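Local coordinates for nucleoside phosphorylase, putative (PDB 3BJE), which catalyses the phosphorolysis of uridine to uracil and ribose 1-phosphate, working as a homodimeric uridine phosphorylase of the nucleoside phosphorylase superfamily, at residues P52-V57 / A333-C338; N269-L274 / S317-E322; D40-R45 / N105-L110; A162-A167 / M293-I298. One frame throughout, in Å; residues are numbered along the deposited sequence. Where two conformers were deposited one is given.

Contact 1 of 4, residues P52-V57 / A333-C338. With R1P (1-O-phosphono-alpha-D-ribofuranose), chain C.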
loop_
_atom_site.group_PDB
_atom_site.type_symbol
_atom_site.label_atom_id
_atom_site.label_comp_id
_atom_site.label_asym_id
_atom_site.label_seq_id
_atom_site.Cartn_x
_atom_site.Cartn_y
_atom_site.Cartn_z
ATOM N N PRO A 52 11.675 -0.478 5.977
ATOM C CA PRO A 52 12.491 0.581 6.573
ATOM C C PRO A 52 13.769 0.081 7.240
ATOM O O PRO A 52 14.759 0.801 7.260
ATOM C CB PRO A 52 11.548 1.237 7.604
ATOM C CG PRO A 52 10.401 0.342 7.734
ATOM C CD PRO A 52 10.280 -0.423 6.459
ATOM N N GLY A 53 13.748 -1.133 7.775
ATOM C CA GLY A 53 14.956 -1.712 8.379
ATOM C C GLY A 53 16.134 -1.827 7.419
ATOM O O GLY A 53 17.297 -1.787 7.844
ATOM N N ARG A 54 15.860 -1.943 6.123
ATOM C CA ARG A 54 16.936 -2.151 5.141
ATOM C C ARG A 54 17.727 -0.867 4.844
ATOM O O ARG A 54 18.796 -0.916 4.230
ATOM C CB ARG A 54 16.362 -2.730 3.839
ATOM C CG ARG A 54 17.414 -3.374 2.914
ATOM C CD ARG A 54 16.794 -4.142 1.725
ATOM N NE ARG A 54 15.761 -5.080 2.167
ATOM C CZ ARG A 54 14.542 -5.201 1.638
ATOM N NH1 ARG A 54 14.156 -4.483 0.588
ATOM N NH2 ARG A 54 13.692 -6.065 2.174
ATOM N N VAL A 55 17.201 0.279 5.263
ATOM C CA VAL A 55 17.834 1.562 4.993
ATOM C C VAL A 55 19.205 1.627 5.678
ATOM O O VAL A 55 20.193 2.022 5.067
ATOM C CB VAL A 55 16.947 2.743 5.454
ATOM C CG1 VAL A 55 17.729 4.049 5.478
ATOM C CG2 VAL A 55 15.715 2.878 4.539
ATOM N N ASP A 56 19.260 1.222 6.937
ATOM C CA ASP A 56 20.533 1.253 7.671
ATOM C C ASP A 56 21.547 0.246 7.161
ATOM O O ASP A 56 22.755 0.500 7.198
ATOM C CB ASP A 56 20.291 1.040 9.159
ATOM C CG ASP A 56 19.680 2.256 9.819
ATOM O OD1 ASP A 56 19.624 3.319 9.170
ATOM O OD2 ASP A 56 19.279 2.156 10.986
ATOM N N VAL A 57 21.064 -0.889 6.668
ATOM C CA VAL A 57 21.944 -1.895 6.104
ATOM C C VAL A 57 22.622 -1.326 4.852
ATOM O O VAL A 57 23.842 -1.441 4.676
ATOM C CB VAL A 57 21.197 -3.213 5.763
ATOM C CG1 VAL A 57 22.206 -4.290 5.384
ATOM C CG2 VAL A 57 20.320 -3.671 6.934
ATOM N N ALA A 333 22.765 -12.787 4.006
ATOM C CA ALA A 333 23.986 -12.941 3.208
ATOM C C ALA A 333 23.751 -12.603 1.736
ATOM O O ALA A 333 24.576 -11.938 1.097
ATOM C CB ALA A 333 24.529 -14.362 3.344
ATOM N N ALA A 334 22.629 -13.071 1.200
ATOM C CA ALA A 334 22.266 -12.765 -0.176
ATOM C C ALA A 334 22.032 -11.270 -0.340
ATOM O O ALA A 334 22.491 -10.670 -1.309
ATOM C CB ALA A 334 21.024 -13.562 -0.601
ATOM N N MET A 335 21.345 -10.668 0.630
ATOM C CA MET A 335 21.034 -9.246 0.555
ATOM C C MET A 335 22.310 -8.408 0.604
ATOM O O MET A 335 22.402 -7.405 -0.089
ATOM C CB MET A 335 20.060 -8.838 1.667
ATOM C CG MET A 335 19.449 -7.453 1.491
ATOM S SD MET A 335 18.576 -7.206 -0.079
ATOM C CE MET A 335 17.089 -8.194 0.157
ATOM N N LYS A 336 23.314 -8.836 1.378
ATOM C CA LYS A 336 24.585 -8.112 1.418
ATOM C C LYS A 336 25.258 -8.091 0.038
ATOM O O LYS A 336 25.738 -7.052 -0.400
ATOM C CB LYS A 336 25.517 -8.687 2.494
ATOM C CG LYS A 336 25.027 -8.381 3.902
ATOM C CD LYS A 336 25.989 -8.821 4.987
ATOM C CE LYS A 336 25.256 -9.010 6.330
ATOM N NZ LYS A 336 24.337 -7.878 6.678
ATOM N N ARG A 337 25.245 -9.221 -0.664
ATOM C CA ARG A 337 25.819 -9.277 -2.017
ATOM C C ARG A 337 25.042 -8.376 -2.962
ATOM O O ARG A 337 25.613 -7.674 -3.780
ATOM C CB ARG A 337 25.795 -10.702 -2.574
ATOM C CG ARG A 337 26.668 -11.682 -1.817
ATOM C CD ARG A 337 26.746 -13.004 -2.564
ATOM N NE ARG A 337 25.494 -13.754 -2.476
ATOM C CZ ARG A 337 25.200 -14.626 -1.514
ATOM N NH1 ARG A 337 26.054 -14.905 -0.532
ATOM N NH2 ARG A 337 24.029 -15.246 -1.542
ATOM N N CYS A 338 23.720 -8.413 -2.852
ATOM C CA CYS A 338 22.869 -7.713 -3.796
ATOM C C CYS A 338 22.896 -6.207 -3.564
ATOM O O CYS A 338 22.744 -5.442 -4.515
ATOM C CB CYS A 338 21.445 -8.254 -3.729
ATOM S SG CYS A 338 21.367 -9.955 -4.345
HETATM C C5 R1P C . 5.902 -7.978 1.374
HETATM O O5 R1P C . 6.437 -8.871 2.363
HETATM C C4 R1P C . 6.935 -6.941 0.976
HETATM O O4 R1P C . 8.190 -7.551 0.627
HETATM C C1 R1P C . 8.555 -7.225 -0.719
HETATM C C2 R1P C . 7.209 -6.881 -1.380
HETATM O O2 R1P C . 7.263 -6.172 -2.640
HETATM C C3 R1P C . 6.501 -6.142 -0.241
HETATM O O3 R1P C . 6.963 -4.789 -0.091
HETATM O O1 R1P C . 9.576 -6.177 -0.814
HETATM P P R1P C . 10.435 -5.488 0.370
HETATM O O1P R1P C . 9.305 -4.787 1.137
HETATM O O2P R1P C . 11.363 -4.535 -0.362
HETATM O O3P R1P C . 11.105 -6.540 1.193
#
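The side chains of Arg-54 and Met-335 meet at roughly a right angle, the thioether end of the methionine lying across the outer part of the arginine. Met-335 CE sits over one face of the guanidinium, displaced toward its rim, and comes to 3.9 Å from Arg-54 NE. The sulfur follows behind, with Met-335 SD 4.0 Å from Arg-54 CD. Bends at chi2 (56°) and chi3 (72°) fold the methionine and bring its methyl over the flat group. The arginine turns its edge to the phosphate of R1P: Arg-54 NH1 bonds to O2P at 3.0 Å and Arg-54 NH2 to O3P at 2.8 Å. Both bonds are nearly straight, and with the phosphorus lying in the guanidinium plane the paired bonds fix the rotation of the group. Farther out, Val-57 CG1 lies 4.4 Å from Lys-336 NZ, a loose contact toward the surface. Met-335 also packs on Leu-146 and Thr-148 of strand 142-151, and Arg-145 of the same chain and Arg-74 of the second subunit also bind R1P. Helices 54-59 and 329-348 thus meet beside the phosphate-binding site of a nucleoside phosphorylase, where a bidentate arginine grips the ribose 1-phosphate.

Contact 2 of 4, residues N269-L274 / S317-E322. With URA (uracil), chain D.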
loop_
_atom_site.group_PDB
_atom_site.type_symbol
_atom_site.label_atom_id
_atom_site.label_comp_id
_atom_site.label_asym_id
_atom_site.label_seq_id
_atom_site.Cartn_x
_atom_site.Cartn_y
_atom_site.Cartn_z
ATOM N N ASN A 269 -5.310 -19.912 -8.603
ATOM C CA ASN A 269 -4.176 -20.608 -9.195
ATOM C C ASN A 269 -3.201 -19.672 -9.875
ATOM O O ASN A 269 -2.471 -20.082 -10.782
ATOM C CB ASN A 269 -4.694 -21.673 -10.171
ATOM C CG ASN A 269 -5.632 -22.658 -9.494
ATOM O OD1 ASN A 269 -5.331 -23.145 -8.393
ATOM N ND2 ASN A 269 -6.758 -22.959 -10.139
ATOM N N MET A 270 -3.129 -18.436 -9.383
ATOM C CA MET A 270 -2.254 -17.412 -9.964
ATOM C C MET A 270 -0.824 -17.888 -10.202
ATOM O O MET A 270 -0.244 -17.627 -11.255
ATOM C CB MET A 270 -2.232 -16.154 -9.085
ATOM C CG MET A 270 -1.454 -15.012 -9.734
ATOM S SD MET A 270 -1.376 -13.548 -8.688
ATOM C CE MET A 270 -3.039 -12.889 -8.819
ATOM N N VAL A 271 -0.233 -18.565 -9.224
ATOM C CA VAL A 271 1.173 -18.925 -9.351
ATOM C C VAL A 271 1.415 -19.887 -10.521
ATOM O O VAL A 271 2.262 -19.639 -11.367
ATOM C CB VAL A 271 1.705 -19.529 -8.032
ATOM C CG1 VAL A 271 2.942 -20.376 -8.269
ATOM C CG2 VAL A 271 2.004 -18.423 -7.067
ATOM N N GLU A 272 0.662 -20.975 -10.570
ATOM C CA GLU A 272 0.793 -21.951 -11.641
ATOM C C GLU A 272 0.438 -21.363 -12.989
ATOM O O GLU A 272 1.109 -21.657 -13.984
ATOM C CB GLU A 272 -0.063 -23.193 -11.359
ATOM C CG GLU A 272 0.542 -24.148 -10.337
ATOM C CD GLU A 272 -0.160 -25.512 -10.312
ATOM O OE1 GLU A 272 -1.251 -25.599 -9.720
ATOM O OE2 GLU A 272 0.393 -26.493 -10.861
ATOM N N GLU A 273 -0.589 -20.511 -13.020
ATOM C CA GLU A 273 -0.972 -19.851 -14.267
ATOM C C GLU A 273 0.161 -18.959 -14.787
ATOM O O GLU A 273 0.620 -19.108 -15.939
ATOM C CB GLU A 273 -2.257 -19.051 -14.105
ATOM C CG GLU A 273 -3.467 -19.894 -13.818
ATOM C CD GLU A 273 -4.738 -19.066 -13.634
ATOM O OE1 GLU A 273 -4.646 -17.846 -13.759
ATOM O OE2 GLU A 273 -5.820 -19.647 -13.376
ATOM N N LEU A 274 0.630 -18.049 -13.940
ATOM C CA LEU A 274 1.732 -17.165 -14.343
ATOM C C LEU A 274 2.977 -17.947 -14.720
ATOM O O LEU A 274 3.691 -17.579 -15.652
ATOM C CB LEU A 274 2.091 -16.177 -13.237
ATOM C CG LEU A 274 1.058 -15.089 -12.991
ATOM C CD1 LEU A 274 1.470 -14.239 -11.782
ATOM C CD2 LEU A 274 0.850 -14.196 -14.213
ATOM N N SER A 317 10.586 -16.504 -1.474
ATOM C CA SER A 317 9.499 -17.468 -1.449
ATOM C C SER A 317 9.449 -18.193 -2.775
ATOM O O SER A 317 9.326 -17.581 -3.832
ATOM C CB SER A 317 8.166 -16.774 -1.191
ATOM O OG SER A 317 7.100 -17.706 -1.282
ATOM N N LYS A 318 9.585 -19.511 -2.721
ATOM C CA LYS A 318 9.424 -20.326 -3.906
ATOM C C LYS A 318 8.046 -20.901 -3.764
ATOM O O LYS A 318 7.754 -21.641 -2.825
ATOM C CB LYS A 318 10.478 -21.428 -4.006
ATOM C CG LYS A 318 11.814 -20.979 -4.612
ATOM C CD LYS A 318 11.716 -20.437 -6.052
ATOM C CE LYS A 318 11.191 -21.437 -7.084
ATOM N NZ LYS A 318 12.225 -22.386 -7.574
ATOM N N ARG A 319 7.194 -20.506 -4.694
ATOM C CA ARG A 319 5.796 -20.842 -4.658
ATOM C C ARG A 319 5.579 -22.169 -5.403
ATOM O O ARG A 319 4.512 -22.764 -5.313
ATOM C CB ARG A 319 4.997 -19.681 -5.276
ATOM C CG ARG A 319 5.235 -18.285 -4.602
ATOM C CD ARG A 319 4.468 -18.121 -3.282
ATOM N NE ARG A 319 3.055 -18.521 -3.364
ATOM C CZ ARG A 319 2.056 -17.755 -3.812
ATOM N NH1 ARG A 319 2.285 -16.508 -4.215
ATOM N NH2 ARG A 319 0.818 -18.240 -3.851
ATOM N N VAL A 320 6.602 -22.617 -6.134
ATOM C CA VAL A 320 6.624 -23.937 -6.780
ATOM C C VAL A 320 7.904 -24.673 -6.363
ATOM O O VAL A 320 8.813 -24.064 -5.801
ATOM C CB VAL A 320 6.609 -23.822 -8.325
ATOM C CG1 VAL A 320 5.454 -22.941 -8.801
ATOM C CG2 VAL A 320 7.948 -23.293 -8.837
ATOM N N GLY A 321 7.973 -25.974 -6.640
ATOM C CA GLY A 321 9.200 -26.749 -6.421
ATOM C C GLY A 321 9.633 -26.871 -4.966
ATOM O O GLY A 321 9.302 -27.847 -4.293
ATOM N N GLU A 322 10.387 -25.886 -4.483
ATOM C CA GLU A 322 10.817 -25.869 -3.081
ATOM C C GLU A 322 9.617 -25.680 -2.156
ATOM O O GLU A 322 9.542 -26.303 -1.095
ATOM C CB GLU A 322 11.855 -24.768 -2.819
ATOM C CG GLU A 322 13.255 -25.061 -3.374
ATOM C CD GLU A 322 13.424 -24.705 -4.852
ATOM O OE1 GLU A 322 12.503 -24.094 -5.443
ATOM O OE2 GLU A 322 14.488 -25.040 -5.423
HETATM N N1 URA D . 7.224 -10.536 -1.333
HETATM C C2 URA D . 6.058 -10.672 -2.003
HETATM O O2 URA D . 5.358 -9.663 -2.332
HETATM N N3 URA D . 5.615 -11.881 -2.312
HETATM C C4 URA D . 6.301 -12.988 -1.967
HETATM O O4 URA D . 5.837 -14.095 -2.290
HETATM C C5 URA D . 7.487 -12.871 -1.269
HETATM C C6 URA D . 7.936 -11.602 -0.956
#
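Van der Waals contact between Val-271 and the two residues Arg-319 and Val-320 carries this junction, and no hydrogen bond crosses it. Val-271 CG2 stands over the centre of one face of the Arg-319 guanidinium, 3.3 Å from Arg-319 CZ, a close fit of a methyl on a flat cation. The other branch, CG1, reaches Val-320 CG1 at 3.6 Å and also touches Arg-319 CB, at 3.7 Å. With chi1 at 158°, Val-271 sends CG2 to the arginine head and CG1 to Val-320 and the base of the arginine chain. Bends at chi2 (-78°) and chi3 (-48°) curl the arginine back so that its head lies flat beneath the valine. In the fold, the start of helix 270-276 here packs on the loop that leaves strand 308-318, near whose end Val-316 and Ser-317 line the uracil pocket. The polar interactions lie to the side of the apolar contact. Arg-319 NH1 donates to the backbone oxygen of Gln-254, whose side chain binds uracil, so the arginine belongs to the second shell of the base site. Within 317-322, Lys-318 NZ forms a salt bridge with Glu-322 OE1 at 2.7 Å, approaching the carboxylate from its syn side and linking the two ends of the turn that passes through Gly-321.

Contact 3 of 4, residues D40-R45 / N105-L110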
loop_
_atom_site.group_PDB
_atom_site.type_symbol
_atom_site.label_atom_id
_atom_site.label_comp_id
_atom_site.label_asym_id
_atom_site.label_seq_id
_atom_site.Cartn_x
_atom_site.Cartn_y
_atom_site.Cartn_z
ATOM N N ASP A 40 17.541 19.782 -1.624
ATOM C CA ASP A 40 19.001 19.723 -1.629
ATOM C C ASP A 40 19.569 18.519 -0.883
ATOM O O ASP A 40 20.782 18.331 -0.853
ATOM C CB ASP A 40 19.647 21.046 -1.160
ATOM C CG ASP A 40 19.445 21.354 0.325
ATOM O OD1 ASP A 40 18.780 20.603 1.064
ATOM O OD2 ASP A 40 19.975 22.406 0.757
ATOM N N GLU A 41 18.688 17.717 -0.288
ATOM C CA GLU A 41 19.078 16.501 0.424
ATOM C C GLU A 41 18.892 15.221 -0.368
ATOM O O GLU A 41 19.259 14.171 0.114
ATOM C CB GLU A 41 18.264 16.362 1.700
ATOM C CG GLU A 41 18.542 17.461 2.676
ATOM C CD GLU A 41 17.673 17.386 3.919
ATOM O OE1 GLU A 41 16.501 16.965 3.819
ATOM O OE2 GLU A 41 18.186 17.759 4.993
ATOM N N LEU A 42 18.308 15.314 -1.561
ATOM C CA LEU A 42 17.949 14.143 -2.348
ATOM C C LEU A 42 18.883 14.026 -3.552
ATOM O O LEU A 42 18.990 14.963 -4.340
ATOM C CB LEU A 42 16.505 14.286 -2.825
ATOM C CG LEU A 42 15.948 13.160 -3.701
ATOM C CD1 LEU A 42 15.957 11.863 -2.920
ATOM C CD2 LEU A 42 14.537 13.549 -4.159
ATOM N N ALA A 43 19.544 12.875 -3.694
ATOM C CA ALA A 43 20.419 12.605 -4.842
ATOM C C ALA A 43 19.601 12.270 -6.096
ATOM O O ALA A 43 18.434 11.901 -6.007
ATOM C CB ALA A 43 21.376 11.454 -4.521
ATOM N N ASP A 44 20.228 12.395 -7.259
ATOM C CA ASP A 44 19.618 11.970 -8.531
ATOM C C ASP A 44 19.527 10.452 -8.653
ATOM O O ASP A 44 18.723 9.936 -9.434
ATOM C CB ASP A 44 20.428 12.482 -9.726
ATOM C CG ASP A 44 20.371 13.984 -9.889
ATOM O OD1 ASP A 44 19.514 14.640 -9.280
ATOM O OD2 ASP A 44 21.205 14.516 -10.651
ATOM N N ARG A 45 20.367 9.761 -7.890
ATOM C CA ARG A 45 20.435 8.311 -7.909
ATOM C C ARG A 45 19.859 7.770 -6.602
ATOM O O ARG A 45 20.350 8.097 -5.525
ATOM C CB ARG A 45 21.880 7.841 -8.093
ATOM C CG ARG A 45 22.425 8.048 -9.494
ATOM C CD ARG A 45 23.842 7.507 -9.612
ATOM N NE ARG A 45 24.377 7.621 -10.972
ATOM C CZ ARG A 45 24.838 8.748 -11.510
ATOM N NH1 ARG A 45 25.303 8.734 -12.751
ATOM N NH2 ARG A 45 24.835 9.888 -10.826
ATOM N N ASN A 105 5.667 10.796 -6.555
ATOM C CA ASN A 105 5.127 12.158 -6.681
ATOM C C ASN A 105 5.964 13.154 -5.883
ATOM O O ASN A 105 6.250 14.259 -6.359
ATOM C CB ASN A 105 3.677 12.201 -6.192
ATOM C CG ASN A 105 2.691 11.945 -7.298
ATOM O OD1 ASN A 105 2.247 12.893 -7.946
ATOM N ND2 ASN A 105 2.366 10.675 -7.543
ATOM N N GLU A 106 6.374 12.747 -4.685
ATOM C CA GLU A 106 7.131 13.630 -3.824
ATOM C C GLU A 106 8.566 13.824 -4.322
ATOM O O GLU A 106 9.063 14.951 -4.301
ATOM C CB GLU A 106 7.020 13.176 -2.363
ATOM C CG GLU A 106 5.569 13.254 -1.902
ATOM C CD GLU A 106 5.333 12.889 -0.456
ATOM O OE1 GLU A 106 6.292 12.564 0.268
ATOM O OE2 GLU A 106 4.160 12.927 -0.036
ATOM N N ILE A 107 9.192 12.756 -4.820
ATOM C CA ILE A 107 10.497 12.893 -5.499
ATOM C C ILE A 107 10.383 13.846 -6.706
ATOM O O ILE A 107 11.252 14.699 -6.940
ATOM C CB ILE A 107 11.057 11.515 -5.934
ATOM C CG1 ILE A 107 11.529 10.711 -4.709
ATOM C CG2 ILE A 107 12.199 11.681 -6.971
ATOM C CD1 ILE A 107 11.739 9.214 -5.008
ATOM N N HIS A 108 9.321 13.676 -7.498
ATOM C CA HIS A 108 9.065 14.581 -8.635
ATOM C C HIS A 108 9.022 16.037 -8.223
ATOM O O HIS A 108 9.710 16.860 -8.835
ATOM C CB HIS A 108 7.786 14.164 -9.368
ATOM C CG HIS A 108 7.482 14.985 -10.576
ATOM N ND1 HIS A 108 8.436 15.275 -11.524
ATOM C CD2 HIS A 108 6.336 15.581 -10.991
ATOM C CE1 HIS A 108 7.890 16.025 -12.470
ATOM N NE2 HIS A 108 6.621 16.229 -12.168
ATOM N N ALA A 109 8.279 16.337 -7.159
ATOM C CA ALA A 109 8.221 17.694 -6.634
ATOM C C ALA A 109 9.576 18.164 -6.084
ATOM O O ALA A 109 10.009 19.291 -6.337
ATOM C CB ALA A 109 7.111 17.805 -5.554
ATOM N N LEU A 110 10.269 17.305 -5.343
ATOM C CA LEU A 110 11.578 17.699 -4.824
ATOM C C LEU A 110 12.594 18.022 -5.928
ATOM O O LEU A 110 13.427 18.935 -5.780
ATOM C CB LEU A 110 12.123 16.641 -3.881
ATOM C CG LEU A 110 11.360 16.517 -2.561
ATOM C CD1 LEU A 110 11.861 15.303 -1.801
ATOM C CD2 LEU A 110 11.513 17.757 -1.698
#
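Ile-107 is the first residue of 105-110 to touch the loop 40-45, which leads into strand 45-49 and packs here against helix 97-112, a purely structural contact. Its branch atom CG2 lies 4.1 Å from Leu-42 CD2, with Ile-107 CG1 almost as close at 4.2 Å, so the leucine methyl rests against the fork of the isoleucine. Ile-107 also packs on Ile-46 and Phe-48 of strand 45-49 and on Ile-91 of strand 86-92, which carries the contact into the interior of the fold. One turn farther along the helix comes Leu-110, whose side chain crosses that of Leu-42 at about a right angle. Leu-110 CB is 3.9 Å from Leu-42 CD2, and Leu-110 CD1 meets the same methyl at 4.0 Å. Leu-42 extends its CG opposite the backbone N (chi1 179°), which carries CD2 out from the loop to the helix, where it fits between residues three apart. Just past the segment, Lys-111 NZ donates to the backbone oxygen of Leu-42 and forms a salt bridge with Asp-44 OD1. Between the side chains the chemistry is wholly aliphatic: one methyl meets four carbons, so shape and burial hold the Leu-42 side chain, while its backbone oxygen is bonded to Lys-111.

Contact 4 of 4, residues A162-A167 / M293-I298. With R1P (1-O-phosphono-alpha-D-ribofuranose), chain C.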
loop_
_atom_site.group_PDB
_atom_site.type_symbol
_atom_site.label_atom_id
_atom_site.label_comp_id
_atom_site.label_asym_id
_atom_site.label_seq_id
_atom_site.Cartn_x
_atom_site.Cartn_y
_atom_site.Cartn_z
ATOM N N ALA A 162 16.183 -11.637 -8.896
ATOM C CA ALA A 162 15.321 -11.567 -10.064
ATOM C C ALA A 162 15.256 -10.111 -10.543
ATOM O O ALA A 162 14.733 -9.215 -9.849
ATOM C CB ALA A 162 13.943 -12.091 -9.732
ATOM N N VAL A 163 15.801 -9.890 -11.738
ATOM C CA VAL A 163 15.958 -8.564 -12.307
ATOM C C VAL A 163 14.807 -8.324 -13.275
ATOM O O VAL A 163 14.547 -9.151 -14.141
ATOM C CB VAL A 163 17.310 -8.467 -13.051
ATOM C CG1 VAL A 163 17.526 -7.062 -13.624
ATOM C CG2 VAL A 163 18.431 -8.850 -12.120
ATOM N N THR A 164 14.114 -7.198 -13.106
ATOM C CA THR A 164 12.948 -6.874 -13.916
ATOM C C THR A 164 13.337 -6.365 -15.295
ATOM O O THR A 164 14.202 -5.485 -15.397
ATOM C CB THR A 164 12.113 -5.762 -13.242
ATOM O OG1 THR A 164 11.651 -6.232 -11.968
ATOM C CG2 THR A 164 10.910 -5.347 -14.116
ATOM N N ARG A 165 12.762 -6.971 -16.342
ATOM C CA ARG A 165 12.730 -6.351 -17.661
ATOM C C ARG A 165 11.322 -5.782 -17.837
ATOM O O ARG A 165 11.109 -4.627 -17.566
ATOM C CB ARG A 165 13.129 -7.312 -18.786
ATOM C CG ARG A 165 13.333 -6.577 -20.094
ATOM C CD ARG A 165 13.707 -7.480 -21.250
ATOM N NE ARG A 165 15.049 -8.066 -21.167
ATOM C CZ ARG A 165 15.307 -9.371 -21.016
ATOM N NH1 ARG A 165 14.330 -10.258 -20.885
ATOM N NH2 ARG A 165 16.565 -9.798 -20.986
ATOM N N HIS A 166 10.342 -6.598 -18.237
ATOM C CA HIS A 166 8.954 -6.124 -18.324
ATOM C C HIS A 166 8.236 -6.330 -17.002
ATOM O O HIS A 166 8.699 -7.067 -16.138
ATOM C CB HIS A 166 8.211 -6.845 -19.459
ATOM C CG HIS A 166 8.820 -6.606 -20.808
ATOM N ND1 HIS A 166 9.758 -7.452 -21.356
ATOM C CD2 HIS A 166 8.652 -5.601 -21.706
ATOM C CE1 HIS A 166 10.135 -6.988 -22.536
ATOM N NE2 HIS A 166 9.468 -5.873 -22.782
ATOM N N ALA A 167 7.119 -5.629 -16.846
ATOM C CA ALA A 167 6.302 -5.722 -15.645
ATOM C C ALA A 167 4.830 -5.872 -16.019
ATOM O O ALA A 167 4.360 -5.271 -16.976
ATOM C CB ALA A 167 6.467 -4.472 -14.813
ATOM N N MET A 293 5.234 -6.478 -4.837
ATOM C CA MET A 293 4.170 -5.485 -4.601
ATOM C C MET A 293 4.440 -4.031 -5.028
ATOM O O MET A 293 3.602 -3.173 -4.774
ATOM C CB MET A 293 3.777 -5.510 -3.119
ATOM C CG MET A 293 3.172 -6.841 -2.691
ATOM S SD MET A 293 2.716 -6.957 -0.952
ATOM C CE MET A 293 1.417 -5.678 -0.858
ATOM N N GLU A 294 5.573 -3.749 -5.684
ATOM C CA GLU A 294 5.937 -2.359 -6.038
ATOM C C GLU A 294 6.352 -2.070 -7.480
ATOM O O GLU A 294 6.237 -0.933 -7.934
ATOM C CB GLU A 294 7.068 -1.878 -5.110
ATOM C CG GLU A 294 6.637 -1.718 -3.645
ATOM C CD GLU A 294 6.924 -2.936 -2.769
ATOM O OE1 GLU A 294 7.910 -3.648 -3.008
ATOM O OE2 GLU A 294 6.154 -3.200 -1.795
ATOM N N THR A 295 6.838 -3.076 -8.195
ATOM C CA THR A 295 7.636 -2.813 -9.390
ATOM C C THR A 295 6.845 -2.221 -10.551
ATOM O O THR A 295 7.336 -1.336 -11.238
ATOM C CB THR A 295 8.409 -4.094 -9.800
ATOM O OG1 THR A 295 9.394 -4.352 -8.804
ATOM C CG2 THR A 295 9.115 -3.928 -11.145
ATOM N N SER A 296 5.629 -2.713 -10.795
ATOM C CA SER A 296 4.828 -2.221 -11.909
ATOM C C SER A 296 4.703 -0.694 -11.878
ATOM O O SER A 296 4.962 -0.036 -12.894
ATOM C CB SER A 296 3.427 -2.831 -11.872
ATOM O OG SER A 296 2.800 -2.564 -10.629
ATOM N N ALA A 297 4.331 -0.124 -10.724
ATOM C CA ALA A 297 4.130 1.340 -10.605
ATOM C C ALA A 297 5.462 2.093 -10.645
ATOM O O ALA A 297 5.550 3.206 -11.164
ATOM C CB ALA A 297 3.369 1.705 -9.318
ATOM N N ILE A 298 6.505 1.521 -10.070
ATOM C CA ILE A 298 7.819 2.141 -10.182
ATOM C C ILE A 298 8.168 2.321 -11.633
ATOM O O ILE A 298 8.618 3.385 -12.052
ATOM C CB ILE A 298 8.908 1.272 -9.520
ATOM C CG1 ILE A 298 8.752 1.313 -8.015
ATOM C CG2 ILE A 298 10.319 1.728 -9.923
ATOM C CD1 ILE A 298 9.633 0.282 -7.299
HETATM C C5 R1P C . 5.902 -7.978 1.374
HETATM O O5 R1P C . 6.437 -8.871 2.363
HETATM C C4 R1P C . 6.935 -6.941 0.976
HETATM O O4 R1P C . 8.190 -7.551 0.627
HETATM C C1 R1P C . 8.555 -7.225 -0.719
HETATM C C2 R1P C . 7.209 -6.881 -1.380
HETATM O O2 R1P C . 7.263 -6.172 -2.640
HETATM C C3 R1P C . 6.501 -6.142 -0.241
HETATM O O3 R1P C . 6.963 -4.789 -0.091
HETATM O O1 R1P C . 9.576 -6.177 -0.814
HETATM P P R1P C . 10.435 -5.488 0.370
HETATM O O1P R1P C . 9.305 -4.787 1.137
HETATM O O2P R1P C . 11.363 -4.535 -0.362
HETATM O O3P R1P C . 11.105 -6.540 1.193
#
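Thr-295 and Thr-164 reach toward each other tip to tip, where helix 295-305 begins beside strand 161-169 in the central alpha/beta core of the nucleoside phosphorylase fold. Thr-295 directs its methyl across: CG2 stands opposite the backbone N (chi1 -68° for OG1) and lies 3.5 Å from Thr-164 OG1 and 3.7 Å from Thr-164 CG2. The two hydroxyls therefore do not face one another, and each has its own partner, Thr-295 OG1 on Glu-292 and Thr-164 OG1 on Thr-244. Buried polar atoms are thereby satisfied while the Thr-295 methyl rests against both the hydroxyl and the methyl of Thr-164. Ala-167 supplies the second point of contact beyond the bend at Arg-165 and His-166, its CB 4.0 Å from Ser-296 CA. That small side chain lets strand and helix backbones come near, with the CA atoms of Ala-167 and Ser-296 only 5.3 Å apart. Ser-296 OG in turn bonds to Asp-171. Immediately before the helix, the chain holds the ribose of R1P. Glu-294, at the N-cap position, accepts from the O3 hydroxyl of R1P at OE2 in a very short bond. Met-293 N donates to R1P O2 at 3.0 Å, with an N-H...O angle of 144°.

From the N terminus, the loop 40-45 comes first, and contact 3 joins it to helix 97-112 some sixty residues later, closing the first loop of chain. Contact 1 opens at 52-57, within the stretch that contact 3 closes, and closes only at 333-338 in the last helix, so contacts 1 and 3 cross. Contact 3 is complete before contacts 4 and 2 begin. Both of these nest within the long loop of contact 1 and cross each other: 162-167, 269-274, 293-298 and 317-322 follow in that order. Helix 295-305 runs into strand 308-318, a neighbour of strand 161-169, joining contacts 4 and 2. Contacts 1 and 4 do not touch, yet both reach the same R1P, at its phosphate and its ribose.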